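Local coordinates for oligogalacturonate-specific porin KdgM (Dickeya dadantii, PDB 4FQE), which forms a monomeric, voltage-gated outer-membrane beta-barrel channel that lets oligogalacturonides cross and is required for full virulence of the bacterium, at residues L105-R110 with G136-T141. Residues are numbered along the deposited sequence; the frame is centred on the assembly and turned at random.
Sequences LSVALR and GNIDYT
Ser106 and Asp139 face each other as a hydrogen-bonded antiparallel pair, with Ser106 N 2.9 Å from Asp139 O and Asp139 N returning an equal bond to Ser106 O. Ala108 and Asn137 repeat the exchange, the Asn137 N to Ala108 O bond tilted 29° from the carbonyl plane. Each of the four carbonyl oxygens also receives a CA-H, the shortest from Val107 CA to Asn137 O at 3.1 Å.

The tighter side-chain packing is on the face of Leu105, Val107 and Ile138. With CG anti to the backbone N (chi1 -179°), Leu105 brings CD1 to 3.8 Å from Ile138 CG2, and the same methyl reaches Tyr140 CB. Val107 and Ile138 lie side by side, their CG1 atoms 4.1 Å apart. Tyr140 touches a C8E detergent, consistent with a lipid-facing exterior.

The opposite face, of Ser106, Ala108, Asn137 and Asp139, is mostly polar, looser (Ala108 CB to Asn137 CB 4.4 Å) and probably lines the channel. A water lies a short, doubtful 2.5 Å from Asp139 OD1, weakly linked to Ser106 OG. Asn137 ND2 is hydrogen-bonded to Glu151 OE1.

Strands 105-116 and 131-142 are neighbours in the 12-stranded antiparallel barrel, flanked by 90-100 and 146-157 respectively.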
loop_
_atom_site.group_PDB
_atom_site.type_symbol
_atom_site.label_atom_id
_atom_site.label_comp_id
_atom_site.label_asym_id
_atom_site.label_seq_id
_atom_site.Cartn_x
_atom_site.Cartn_y
_atom_site.Cartn_z
ATOM N N LEU A 105 16.720 6.503 -1.909
ATOM C CA LEU A 105 16.413 5.598 -0.807
ATOM C C LEU A 105 15.477 6.246 0.182
ATOM O O LEU A 105 15.797 7.312 0.699
ATOM C CB LEU A 105 17.696 5.210 -0.074
ATOM C CG LEU A 105 17.568 4.247 1.112
ATOM C CD1 LEU A 105 16.989 2.934 0.606
ATOM C CD2 LEU A 105 18.933 3.993 1.751
ATOM N N SER A 106 14.344 5.605 0.454
ATOM C CA SER A 106 13.414 6.119 1.457
ATOM C C SER A 106 12.978 5.053 2.443
ATOM O O SER A 106 12.989 3.851 2.146
ATOM C CB SER A 106 12.206 6.809 0.820
ATOM O OG SER A 106 11.587 5.976 -0.130
ATOM N N VAL A 107 12.594 5.506 3.635
ATOM C CA VAL A 107 12.090 4.625 4.674
ATOM C C VAL A 107 10.812 5.206 5.235
ATOM O O VAL A 107 10.682 6.410 5.349
ATOM C CB VAL A 107 13.139 4.358 5.768
ATOM C CG1 VAL A 107 14.374 3.653 5.160
ATOM C CG2 VAL A 107 13.574 5.628 6.456
ATOM N N ALA A 108 9.836 4.365 5.529
ATOM C CA ALA A 108 8.583 4.870 6.141
ATOM C C ALA A 108 8.143 3.956 7.253
ATOM O O ALA A 108 8.522 2.786 7.301
ATOM C CB ALA A 108 7.494 5.056 5.090
ATOM N N LEU A 109 7.360 4.498 8.168
ATOM C CA LEU A 109 6.737 3.726 9.200
ATOM C C LEU A 109 5.288 4.215 9.305
ATOM O O LEU A 109 5.018 5.423 9.285
ATOM C CB LEU A 109 7.487 3.861 10.522
ATOM C CG LEU A 109 7.004 2.975 11.675
ATOM C CD1 LEU A 109 7.229 1.509 11.366
ATOM C CD2 LEU A 109 7.660 3.345 12.999
ATOM N N ARG A 110 4.373 3.250 9.343
ATOM C CA ARG A 110 2.937 3.541 9.417
ATOM C C ARG A 110 2.333 2.831 10.600
ATOM O O ARG A 110 2.518 1.634 10.741
ATOM C CB ARG A 110 2.203 3.100 8.131
ATOM C CG ARG A 110 0.692 3.473 8.157
ATOM C CD ARG A 110 -0.025 3.021 6.881
ATOM N NE ARG A 110 0.073 1.565 6.780
ATOM C CZ ARG A 110 -0.275 0.844 5.727
ATOM N NH1 ARG A 110 -0.813 1.428 4.652
ATOM N NH2 ARG A 110 -0.086 -0.473 5.759
ATOM N N GLY A 136 6.615 -1.121 8.195
ATOM C CA GLY A 136 7.800 -0.369 7.828
ATOM C C GLY A 136 8.145 -0.695 6.411
ATOM O O GLY A 136 7.912 -1.823 5.980
ATOM N N ASN A 137 8.690 0.286 5.695
ATOM C CA ASN A 137 9.004 0.167 4.288
ATOM C C ASN A 137 10.398 0.734 4.029
ATOM O O ASN A 137 10.757 1.809 4.549
ATOM C CB ASN A 137 8.032 0.963 3.460
ATOM C CG ASN A 137 6.650 0.342 3.433
ATOM O OD1 ASN A 137 5.814 0.622 4.288
ATOM N ND2 ASN A 137 6.426 -0.549 2.474
ATOM N N ILE A 138 11.154 0.029 3.193
ATOM C CA ILE A 138 12.411 0.547 2.669
ATOM C C ILE A 138 12.348 0.391 1.170
ATOM O O ILE A 138 12.035 -0.707 0.666
ATOM C CB ILE A 138 13.641 -0.224 3.163
ATOM C CG1 ILE A 138 13.614 -0.347 4.674
ATOM C CG2 ILE A 138 14.926 0.445 2.648
ATOM C CD1 ILE A 138 14.833 -1.052 5.240
ATOM N N ASP A 139 12.591 1.484 0.465
ATOM C CA ASP A 139 12.430 1.525 -0.984
ATOM C C ASP A 139 13.628 2.164 -1.644
ATOM O O ASP A 139 14.072 3.245 -1.258
ATOM C CB ASP A 139 11.167 2.291 -1.370
ATOM C CG ASP A 139 9.889 1.602 -0.889
ATOM O OD1 ASP A 139 9.200 2.115 0.010
ATOM O OD2 ASP A 139 9.588 0.523 -1.364
ATOM N N TYR A 140 14.142 1.486 -2.658
ATOM C CA TYR A 140 15.371 1.904 -3.309
ATOM C C TYR A 140 15.187 1.924 -4.809
ATOM O O TYR A 140 14.785 0.921 -5.408
ATOM C CB TYR A 140 16.506 0.959 -2.934
ATOM C CG TYR A 140 17.808 1.303 -3.643
ATOM C CD1 TYR A 140 18.399 0.423 -4.539
ATOM C CD2 TYR A 140 18.412 2.534 -3.441
ATOM C CE1 TYR A 140 19.586 0.747 -5.198
ATOM C CE2 TYR A 140 19.589 2.870 -4.088
ATOM C CZ TYR A 140 20.165 1.978 -4.962
ATOM O OH TYR A 140 21.320 2.323 -5.605
ATOM N N THR A 141 15.423 3.075 -5.408
ATOM C CA THR A 141 15.289 3.224 -6.844
ATOM C C THR A 141 16.641 3.178 -7.516
ATOM O O THR A 141 17.599 3.812 -7.062
ATOM C CB THR A 141 14.554 4.522 -7.173
ATOM O OG1 THR A 141 13.265 4.481 -6.544
ATOM C CG2 THR A 141 14.375 4.688 -8.668
HETATM O O HOH W 1 9.655 3.902 1.675
#